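Local coordinates for protein tryptophanyl-tRNA synthetase (Campylobacter jejuni subsp. jejuni, PDB 3TZL) that probably catalyses the ATP-dependent attachment of tryptophan to tRNA(Trp), working as a homodimeric class I aminoacyl-tRNA synthetase, at residues Asn234-Lys237 with Ile238-Phe242; Phe265-Tyr268 with Leu269-Val273; Gly301-Lys304 with Ala305-Ile308; Gln310-Met313 with Gln314-Glu318. All coordinates share one frame; numbering follows the deposited sequence.

Interaction 1: residues Asn234-Lys237 with Ile238-Phe242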
loop_
_atom_site.group_PDB
_atom_site.type_symbol
_atom_site.label_atom_id
_atom_site.label_comp_id
_atom_site.label_asym_id
_atom_site.label_seq_id
_atom_site.Cartn_x
_atom_site.Cartn_y
_atom_site.Cartn_z
ATOM N N ASN B 234 13.184 -5.454 46.542
ATOM C CA ASN B 234 13.187 -5.342 45.096
ATOM C C ASN B 234 14.562 -5.578 44.501
ATOM O O ASN B 234 14.680 -5.975 43.342
ATOM C CB ASN B 234 12.636 -3.985 44.657
ATOM C CG ASN B 234 11.190 -3.794 45.059
ATOM O OD1 ASN B 234 10.399 -4.740 45.037
ATOM N ND2 ASN B 234 10.840 -2.577 45.452
ATOM N N ILE B 235 15.609 -5.326 45.279
ATOM C CA ILE B 235 16.943 -5.668 44.816
ATOM C C ILE B 235 16.973 -7.184 44.651
ATOM O O ILE B 235 17.320 -7.704 43.600
ATOM C CB ILE B 235 18.041 -5.252 45.813
ATOM C CG1 ILE B 235 17.887 -3.791 46.230
ATOM C CG2 ILE B 235 19.413 -5.475 45.212
ATOM C CD1 ILE B 235 18.773 -3.421 47.397
ATOM N N PHE B 236 16.575 -7.897 45.694
ATOM C CA PHE B 236 16.600 -9.349 45.626
ATOM C C PHE B 236 15.708 -9.874 44.501
ATOM O O PHE B 236 16.153 -10.694 43.703
ATOM C CB PHE B 236 16.213 -9.981 46.955
ATOM C CG PHE B 236 16.374 -11.469 46.973
ATOM C CD1 PHE B 236 17.585 -12.042 47.341
ATOM C CD2 PHE B 236 15.321 -12.299 46.619
ATOM C CE1 PHE B 236 17.739 -13.415 47.354
ATOM C CE2 PHE B 236 15.469 -13.671 46.633
ATOM C CZ PHE B 236 16.679 -14.231 46.997
ATOM N N LYS B 237 14.470 -9.389 44.433
ATOM C CA LYS B 237 13.530 -9.816 43.399
ATOM C C LYS B 237 14.105 -9.632 41.993
ATOM O O LYS B 237 13.910 -10.479 41.122
ATOM C CB LYS B 237 12.215 -9.051 43.509
ATOM C CG LYS B 237 11.371 -9.394 44.717
ATOM C CD LYS B 237 10.101 -8.549 44.728
ATOM C CE LYS B 237 9.064 -9.091 45.704
ATOM N NZ LYS B 237 9.597 -9.235 47.090
ATOM N N ILE B 238 14.809 -8.526 41.773
ATOM C CA ILE B 238 15.448 -8.284 40.486
ATOM C C ILE B 238 16.724 -9.121 40.297
ATOM O O ILE B 238 16.999 -9.604 39.199
ATOM C CB ILE B 238 15.751 -6.791 40.276
ATOM C CG1 ILE B 238 14.449 -5.991 40.222
ATOM C CG2 ILE B 238 16.532 -6.562 38.975
ATOM C CD1 ILE B 238 14.675 -4.509 40.302
ATOM N N ALA B 239 17.489 -9.309 41.367
ATOM C CA ALA B 239 18.696 -10.130 41.288
ATOM C C ALA B 239 18.379 -11.574 40.889
ATOM O O ALA B 239 19.161 -12.200 40.173
ATOM C CB ALA B 239 19.456 -10.099 42.597
ATOM N N LYS B 240 17.238 -12.086 41.352
ATOM C CA LYS B 240 16.817 -13.467 41.086
ATOM C C LYS B 240 16.884 -13.831 39.609
ATOM O O LYS B 240 17.190 -14.972 39.258
ATOM C CB LYS B 240 15.385 -13.706 41.574
ATOM C CG LYS B 240 15.208 -13.663 43.075
ATOM C CD LYS B 240 13.733 -13.695 43.457
ATOM C CE LYS B 240 13.090 -15.035 43.122
ATOM N NZ LYS B 240 13.587 -16.117 44.016
ATOM N N LEU B 241 16.593 -12.848 38.760
ATOM C CA LEU B 241 16.493 -13.037 37.321
ATOM C C LEU B 241 17.820 -13.448 36.713
ATOM O O LEU B 241 17.865 -14.072 35.650
ATOM C CB LEU B 241 16.035 -11.731 36.663
ATOM C CG LEU B 241 14.687 -11.154 37.089
ATOM C CD1 LEU B 241 14.491 -9.781 36.488
ATOM C CD2 LEU B 241 13.562 -12.088 36.656
ATOM N N PHE B 242 18.898 -13.075 37.386
ATOM C CA PHE B 242 20.242 -13.260 36.865
ATOM C C PHE B 242 20.973 -14.384 37.588
ATOM O O PHE B 242 22.129 -14.684 37.273
ATOM C CB PHE B 242 21.040 -11.952 37.011
ATOM C CG PHE B 242 20.389 -10.761 36.340
ATOM C CD1 PHE B 242 20.672 -10.449 35.013
ATOM C CD2 PHE B 242 19.500 -9.955 37.037
ATOM C CE1 PHE B 242 20.082 -9.363 34.401
ATOM C CE2 PHE B 242 18.902 -8.860 36.423
ATOM C CZ PHE B 242 19.196 -8.565 35.113
#
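Phe236 and Lys240 meet one helical turn apart: Lys240 CG lies 3.6 Å from Phe236 CE2, and CD of the lysine is equally near that ring atom. The lysine chain crosses the ring at a slant. Phe236 holds CG opposite its backbone N (chi1 -174°), which sets the ring beside the lysine; the bends at chi3 and chi4 of Lys240 bring NZ back to within 4.0 Å of Phe236 CE2. Beneath this pair Lys240 N donates to Phe236 O at 2.9 Å, and Lys240 CG also rests 3.2 Å from that carbonyl oxygen. The preceding turns are closed by Ala239 N to Ile235 O at 2.8 Å and Ile238 N to Asn234 O at 3.0 Å. Farther out, the Phe236 ring makes edge-to-face contacts with His230 and Tyr255, and Lys237 NZ bonds to Glu231 O. Ile238 and Leu241 face Ile18 of helix 18-30, within the HIGH region, and Leu241 comes near Val185 of the ADP pocket. Residues 234-242 thus turn Ile238 and Leu241 toward the nucleotide site, and Phe236 and Ala239 toward helix 245-257, while the methylenes and NZ of Lys240 stay folded beside the aromatic ring.

Interaction 2: residues Phe265-Tyr268 with Leu269-Val273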
loop_
_atom_site.group_PDB
_atom_site.type_symbol
_atom_site.label_atom_id
_atom_site.label_comp_id
_atom_site.label_asym_id
_atom_site.label_seq_id
_atom_site.Cartn_x
_atom_site.Cartn_y
_atom_site.Cartn_z
ATOM N N PHE B 265 24.331 -4.461 48.439
ATOM C CA PHE B 265 23.571 -5.346 47.546
ATOM C C PHE B 265 23.299 -4.695 46.182
ATOM O O PHE B 265 23.315 -5.366 45.150
ATOM C CB PHE B 265 22.266 -5.815 48.207
ATOM C CG PHE B 265 22.485 -6.762 49.356
ATOM C CD1 PHE B 265 23.398 -7.806 49.241
ATOM C CD2 PHE B 265 21.806 -6.598 50.553
ATOM C CE1 PHE B 265 23.619 -8.685 50.300
ATOM C CE2 PHE B 265 22.019 -7.471 51.619
ATOM C CZ PHE B 265 22.924 -8.514 51.494
ATOM N N LYS B 266 23.068 -3.386 46.176
ATOM C CA LYS B 266 22.882 -2.669 44.919
ATOM C C LYS B 266 24.172 -2.700 44.111
ATOM O O LYS B 266 24.145 -2.900 42.893
ATOM C CB LYS B 266 22.451 -1.228 45.172
ATOM C CG LYS B 266 21.007 -1.088 45.554
ATOM C CD LYS B 266 20.696 0.301 46.091
ATOM C CE LYS B 266 19.213 0.646 45.875
ATOM N NZ LYS B 266 18.806 1.910 46.575
ATOM N N ILE B 267 25.299 -2.499 44.794
ATOM C CA ILE B 267 26.613 -2.588 44.162
ATOM C C ILE B 267 26.785 -3.958 43.506
ATOM O O ILE B 267 27.222 -4.069 42.350
ATOM C CB ILE B 267 27.745 -2.353 45.184
ATOM C CG1 ILE B 267 27.848 -0.860 45.528
ATOM C CG2 ILE B 267 29.070 -2.867 44.636
ATOM C CD1 ILE B 267 28.908 -0.535 46.544
ATOM N N TYR B 268 26.419 -4.991 44.262
ATOM C CA TYR B 268 26.385 -6.359 43.769
ATOM C C TYR B 268 25.465 -6.501 42.554
ATOM O O TYR B 268 25.844 -7.107 41.561
ATOM C CB TYR B 268 25.943 -7.313 44.886
ATOM C CG TYR B 268 25.829 -8.754 44.446
ATOM C CD1 TYR B 268 26.923 -9.426 43.923
ATOM C CD2 TYR B 268 24.627 -9.450 44.562
ATOM C CE1 TYR B 268 26.826 -10.748 43.511
ATOM C CE2 TYR B 268 24.524 -10.772 44.160
ATOM C CZ TYR B 268 25.629 -11.416 43.635
ATOM O OH TYR B 268 25.543 -12.729 43.225
ATOM N N LEU B 269 24.264 -5.929 42.625
ATOM C CA LEU B 269 23.319 -6.025 41.515
ATOM C C LEU B 269 23.911 -5.453 40.239
ATOM O O LEU B 269 23.770 -6.045 39.166
ATOM C CB LEU B 269 21.983 -5.349 41.844
ATOM C CG LEU B 269 20.907 -5.478 40.750
ATOM C CD1 LEU B 269 20.747 -6.929 40.316
ATOM C CD2 LEU B 269 19.569 -4.925 41.216
ATOM N N ASN B 270 24.581 -4.308 40.355
ATOM C CA ASN B 270 25.318 -3.734 39.224
ATOM C C ASN B 270 26.277 -4.724 38.571
ATOM O O ASN B 270 26.275 -4.880 37.347
ATOM C CB ASN B 270 26.098 -2.487 39.645
ATOM C CG ASN B 270 25.250 -1.249 39.632
ATOM O OD1 ASN B 270 25.152 -0.566 38.615
ATOM N ND2 ASN B 270 24.625 -0.946 40.763
ATOM N N GLU B 271 27.086 -5.390 39.389
ATOM C CA GLU B 271 28.012 -6.407 38.897
ATOM C C GLU B 271 27.300 -7.529 38.147
ATOM O O GLU B 271 27.764 -7.958 37.091
ATOM C CB GLU B 271 28.818 -7.016 40.044
ATOM C CG GLU B 271 29.685 -6.029 40.789
ATOM C CD GLU B 271 30.488 -6.687 41.911
ATOM O OE1 GLU B 271 30.467 -7.935 42.029
ATOM O OE2 GLU B 271 31.139 -5.949 42.679
ATOM N N LEU B 272 26.194 -8.014 38.709
ATOM C CA LEU B 272 25.389 -9.054 38.064
ATOM C C LEU B 272 24.874 -8.616 36.697
ATOM O O LEU B 272 25.031 -9.332 35.709
ATOM C CB LEU B 272 24.192 -9.427 38.935
ATOM C CG LEU B 272 24.485 -10.389 40.077
ATOM C CD1 LEU B 272 23.199 -10.709 40.832
ATOM C CD2 LEU B 272 25.143 -11.654 39.518
ATOM N N VAL B 273 24.245 -7.445 36.648
ATOM C CA VAL B 273 23.671 -6.968 35.396
ATOM C C VAL B 273 24.754 -6.691 34.343
ATOM O O VAL B 273 24.621 -7.099 33.193
ATOM C CB VAL B 273 22.749 -5.747 35.611
ATOM C CG1 VAL B 273 22.244 -5.186 34.267
ATOM C CG2 VAL B 273 21.564 -6.138 36.514
#
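Leu272 lies over one face of the Tyr268 ring, its CG 4.2 Å from the ring centroid and 22° off the normal, a CH-pi contact displaced toward the rim. Leu272 CD1 sits 3.6 Å from Tyr268 CE2, and both methyls come near CZ and the hydroxyl. Tyr268 takes part because its CG stands trans to the backbone N (chi1 178°), which sets the ring beside its own carbonyl carbon, where Leu272 of the following turn can reach its face. Glu271 OE1 is placed at the ring's edge, near its plane, though 4.3 Å from Tyr268 CD1. On another side of the helix Asn270 turns its amide back: ND2 donates to Lys266 O at 2.9 Å, and backbone N of Asn270 donates to the same oxygen, also at 2.9 Å. The two donors reach Lys266 O from opposite faces of its plane, ND2 well above it. Lys266 itself sends NZ to Ser215 O and Ile217 O, tying helix 262-276 to the end of helix 207-215. The main contacts run i to i+4 along helix 262-276, whose Leu269 face packs on Ile235, Ile238 and Ala239 of helix 234-239, and whose Tyr268 side meets helix 245-257, where Arg254 makes a cation-pi contact with the ring. The tyrosine therefore joins an aliphatic and a cationic neighbour through its pi system, and the ND2 bond to Lys266 O probably restrains the Asn270 amide.

Interaction 3: residues Gly301-Lys304 with Ala305-Ile308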
loop_
_atom_site.group_PDB
_atom_site.type_symbol
_atom_site.label_atom_id
_atom_site.label_comp_id
_atom_site.label_asym_id
_atom_site.label_seq_id
_atom_site.Cartn_x
_atom_site.Cartn_y
_atom_site.Cartn_z
ATOM N N GLY B 301 18.870 -12.497 5.799
ATOM C CA GLY B 301 17.522 -12.778 6.267
ATOM C C GLY B 301 16.514 -12.444 5.181
ATOM O O GLY B 301 15.605 -13.232 4.889
ATOM N N ALA B 302 16.702 -11.284 4.560
ATOM C CA ALA B 302 15.784 -10.830 3.522
ATOM C C ALA B 302 15.727 -11.792 2.335
ATOM O O ALA B 302 14.660 -11.992 1.779
ATOM C CB ALA B 302 16.116 -9.416 3.074
ATOM N N THR B 303 16.846 -12.427 1.978
ATOM C CA THR B 303 16.838 -13.346 0.839
ATOM C C THR B 303 16.023 -14.597 1.123
ATOM O O THR B 303 15.410 -15.168 0.218
ATOM C CB THR B 303 18.257 -13.788 0.370
ATOM O OG1 THR B 303 18.823 -14.714 1.310
ATOM C CG2 THR B 303 19.173 -12.588 0.177
ATOM N N LYS B 304 16.030 -15.035 2.374
ATOM C CA LYS B 304 15.281 -16.228 2.746
ATOM C C LYS B 304 13.782 -15.923 2.756
ATOM O O LYS B 304 12.971 -16.718 2.280
ATOM C CB LYS B 304 15.753 -16.761 4.102
ATOM C CG LYS B 304 17.170 -17.357 4.056
ATOM C CD LYS B 304 17.476 -18.211 5.290
ATOM C CE LYS B 304 17.717 -17.348 6.543
ATOM N NZ LYS B 304 17.976 -18.238 7.720
ATOM N N ALA B 305 13.420 -14.757 3.282
ATOM C CA ALA B 305 12.020 -14.371 3.342
ATOM C C ALA B 305 11.511 -14.032 1.941
ATOM O O ALA B 305 10.406 -14.420 1.580
ATOM C CB ALA B 305 11.825 -13.196 4.283
ATOM N N ARG B 306 12.327 -13.317 1.161
ATOM C CA ARG B 306 11.956 -12.895 -0.198
ATOM C C ARG B 306 11.678 -14.083 -1.131
ATOM O O ARG B 306 10.806 -14.013 -1.985
ATOM C CB ARG B 306 13.034 -11.971 -0.788
ATOM C CG ARG B 306 12.873 -11.582 -2.245
ATOM C CD ARG B 306 14.036 -10.689 -2.726
ATOM N NE ARG B 306 14.218 -9.509 -1.873
ATOM C CZ ARG B 306 15.315 -9.274 -1.154
ATOM N NH1 ARG B 306 15.405 -8.189 -0.391
ATOM N NH2 ARG B 306 16.319 -10.131 -1.193
ATOM N N LYS B 307 12.405 -15.176 -0.960
ATOM C CA LYS B 307 12.191 -16.337 -1.821
ATOM C C LYS B 307 10.798 -16.872 -1.579
ATOM O O LYS B 307 10.109 -17.273 -2.502
ATOM C CB LYS B 307 13.207 -17.434 -1.533
ATOM C CG LYS B 307 12.988 -18.732 -2.324
ATOM C CD LYS B 307 14.049 -19.735 -1.914
ATOM C CE LYS B 307 13.870 -21.102 -2.564
ATOM N NZ LYS B 307 14.246 -21.100 -3.998
ATOM N N ILE B 308 10.389 -16.858 -0.320
ATOM C CA ILE B 308 9.077 -17.347 0.057
ATOM C C ILE B 308 8.012 -16.385 -0.438
ATOM O O ILE B 308 6.994 -16.813 -0.993
ATOM C CB ILE B 308 8.998 -17.538 1.572
ATOM C CG1 ILE B 308 9.821 -18.770 1.954
ATOM C CG2 ILE B 308 7.556 -17.719 2.023
ATOM C CD1 ILE B 308 10.071 -18.901 3.436
#
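Arg306 reaches back along the helix to Ala302, its guanidinium lying with one face over Ala302 O, 3.9 Å above the plane of the group and offset toward the rim. Arg306 NH1 comes 3.7 Å from Ala302 CB, and NH2 stands 4.0 Å from Thr303 CG2. A bend at chi3 (-54°) in an otherwise extended chain turns the guanidinium back over the preceding turn, while CB of Arg306 lies 3.0 Å from Ala302 O. The hydrogen bonds between the segments belong to the backbone: Ala305 N to Gly301 O at 3.1 Å, Arg306 N to Ala302 O at 2.8 Å, and Lys307 N to Thr303 O at 3.2 Å. All of this belongs to helix 291-320, the long C-terminal helix, which here runs past the parallel sheet of the Rossmann-type nucleotide-binding fold of class I synthetases; Ala305 packs on Val78 and Trp80 of strand 78-81, an outermost strand of that sheet within the chain. Polar side-chain ends find partners beyond the two segments. Arg306 NH1 donates to Asp84 O and Lys304 NZ to both Pro74 O and Ser77 O, so that two cationic chains are bonded to main-chain carbonyls flanking the strand, and Thr303 OG1 bonds to Phe300 O. Apolar packing outward comes from Ala305 and Ile308 on Phe138 and from Lys304 on Val78.

Interaction 4: residues Gln310-Met313 with Gln314-Glu318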
loop_
_atom_site.group_PDB
_atom_site.type_symbol
_atom_site.label_atom_id
_atom_site.label_comp_id
_atom_site.label_asym_id
_atom_site.label_seq_id
_atom_site.Cartn_x
_atom_site.Cartn_y
_atom_site.Cartn_z
ATOM N N GLN B 310 8.251 -14.380 -2.964
ATOM C CA GLN B 310 8.188 -14.424 -4.426
ATOM C C GLN B 310 7.360 -15.599 -4.885
ATOM O O GLN B 310 6.618 -15.491 -5.850
ATOM C CB GLN B 310 9.579 -14.513 -5.059
ATOM C CG GLN B 310 10.334 -13.199 -5.074
ATOM C CD GLN B 310 11.773 -13.368 -5.550
ATOM O OE1 GLN B 310 12.270 -14.492 -5.685
ATOM N NE2 GLN B 310 12.447 -12.251 -5.805
ATOM N N GLU B 311 7.512 -16.730 -4.209
ATOM C CA GLU B 311 6.722 -17.903 -4.547
ATOM C C GLU B 311 5.219 -17.635 -4.328
ATOM O O GLU B 311 4.388 -18.021 -5.146
ATOM C CB GLU B 311 7.201 -19.108 -3.741
ATOM C CG GLU B 311 8.588 -19.593 -4.156
ATOM C CD GLU B 311 9.160 -20.667 -3.237
ATOM O OE1 GLU B 311 8.945 -20.608 -1.999
ATOM O OE2 GLU B 311 9.842 -21.572 -3.756
ATOM N N LYS B 312 4.873 -16.950 -3.241
ATOM C CA LYS B 312 3.470 -16.649 -2.974
ATOM C C LYS B 312 2.955 -15.685 -4.030
ATOM O O LYS B 312 1.881 -15.892 -4.597
ATOM C CB LYS B 312 3.265 -16.067 -1.569
ATOM C CG LYS B 312 1.822 -15.635 -1.275
ATOM C CD LYS B 312 0.900 -16.859 -1.278
ATOM C CE LYS B 312 1.137 -17.718 -0.034
ATOM N NZ LYS B 312 0.499 -19.078 -0.088
HETATM N N MSE B 313 3.731 -14.645 -4.313
HETATM C CA MSE B 313 3.319 -13.664 -5.322
HETATM C C MSE B 313 3.133 -14.242 -6.727
HETATM O O MSE B 313 2.285 -13.768 -7.463
HETATM C CB MSE B 313 4.243 -12.443 -5.359
HETATM C CG MSE B 313 4.196 -11.584 -4.053
HETATM SE SE MSE B 313 2.384 -11.181 -3.344
HETATM C CE MSE B 313 1.760 -9.880 -4.658
ATOM N N GLN B 314 3.906 -15.254 -7.093
ATOM C CA GLN B 314 3.743 -15.915 -8.393
ATOM C C GLN B 314 2.339 -16.519 -8.497
ATOM O O GLN B 314 1.699 -16.461 -9.551
ATOM C CB GLN B 314 4.806 -17.007 -8.593
ATOM C CG GLN B 314 6.176 -16.473 -9.000
ATOM C CD GLN B 314 7.323 -17.487 -8.835
ATOM O OE1 GLN B 314 7.113 -18.705 -8.751
ATOM N NE2 GLN B 314 8.549 -16.968 -8.772
ATOM N N LYS B 315 1.869 -17.095 -7.393
ATOM C CA LYS B 315 0.519 -17.637 -7.329
ATOM C C LYS B 315 -0.522 -16.527 -7.366
ATOM O O LYS B 315 -1.522 -16.623 -8.084
ATOM C CB LYS B 315 0.341 -18.474 -6.062
ATOM C CG LYS B 315 1.176 -19.740 -6.059
ATOM C CD LYS B 315 0.963 -20.504 -4.760
ATOM C CE LYS B 315 1.764 -21.799 -4.719
ATOM N NZ LYS B 315 1.549 -22.508 -3.421
ATOM N N ILE B 316 -0.294 -15.480 -6.579
ATOM C CA ILE B 316 -1.210 -14.354 -6.549
ATOM C C ILE B 316 -1.326 -13.686 -7.917
ATOM O O ILE B 316 -2.420 -13.311 -8.338
ATOM C CB ILE B 316 -0.764 -13.303 -5.542
ATOM C CG1 ILE B 316 -0.727 -13.911 -4.131
ATOM C CG2 ILE B 316 -1.659 -12.065 -5.633
ATOM C CD1 ILE B 316 -2.051 -14.216 -3.583
ATOM N N TYR B 317 -0.191 -13.538 -8.597
ATOM C CA TYR B 317 -0.148 -12.907 -9.913
ATOM C C TYR B 317 -1.021 -13.630 -10.923
ATOM O O TYR B 317 -1.671 -12.995 -11.762
ATOM C CB TYR B 317 1.279 -12.890 -10.466
ATOM C CG TYR B 317 2.114 -11.709 -10.011
ATOM C CD1 TYR B 317 1.747 -10.965 -8.906
ATOM C CD2 TYR B 317 3.265 -11.328 -10.716
ATOM C CE1 TYR B 317 2.508 -9.874 -8.490
ATOM C CE2 TYR B 317 4.036 -10.236 -10.311
ATOM C CZ TYR B 317 3.652 -9.521 -9.188
ATOM O OH TYR B 317 4.395 -8.446 -8.756
ATOM N N GLU B 318 -1.013 -14.956 -10.862
ATOM C CA GLU B 318 -1.844 -15.742 -11.763
ATOM C C GLU B 318 -3.330 -15.435 -11.534
ATOM O O GLU B 318 -4.120 -15.417 -12.489
ATOM C CB GLU B 318 -1.559 -17.235 -11.628
ATOM C CG GLU B 318 -2.401 -18.124 -12.553
ATOM C CD GLU B 318 -1.972 -18.069 -14.036
ATOM O OE1 GLU B 318 -1.178 -17.178 -14.420
ATOM O OE2 GLU B 318 -2.428 -18.927 -14.824
#
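The methyl of Met313, a selenomethionine here, touches both Tyr317 and Ile316: its CE is 3.9 Å from Tyr317 CE1 and 4.2 Å from Ile316 CG2. The chain curls to do so, with chi2 and chi3 both bent (-46° and -72°), which turns the selenium-bound methyl toward the following turn of the helix. Tyr317 meets it with a ring lying obliquely near Met313 O, which is 3.2 Å from Tyr317 CD1 and accepts from Tyr317 N at 2.7 Å. With CG on the far side of CB from its N (chi1 176°), Lys312 CG lies 4.2 Å from Ile316 CG1; the bends at chi2 and chi3 then direct NZ to Asp139, in a salt bridge, and to Ile170 O. Lys315 is fully extended, its NZ 4.9 Å from Lys312 NZ, two like charges whose mutual repulsion the Asp139 carboxylate probably eases. Tyr317 OH bonds to Glu90 OE2 and to Lys86 NZ of the second subunit, so this part of helix 291-320 lies at the dimer interface. Met313 and Ile316 both pack on Ile94 of helix 87-96, Ile316 also on Ile170 and Phe171 of the loop after helix 150-167.

Interactions 1 and 2 lie together on one side of the chain's centre, interactions 3 and 4, which share helix 291-320, on the opposite side. The first pair touch directly: Ile235 CD1 packs on Lys266 CG at 3.7 Å and Phe242 CZ on Val273 CG2 at 3.7 Å, joining helix 234-239 and the turn after it to helix 262-276 near the nucleotide site. Interaction 1 is largely buried; the other three are partly buried, with charged or amide chains on their outer sides. Aromatic rings meet aliphatic chains in 1, 2 and 4, whereas 3 sets a guanidinium over a backbone carbonyl and turns Ala305 to the sheet. Of the four, interaction 4 alone reaches the second subunit.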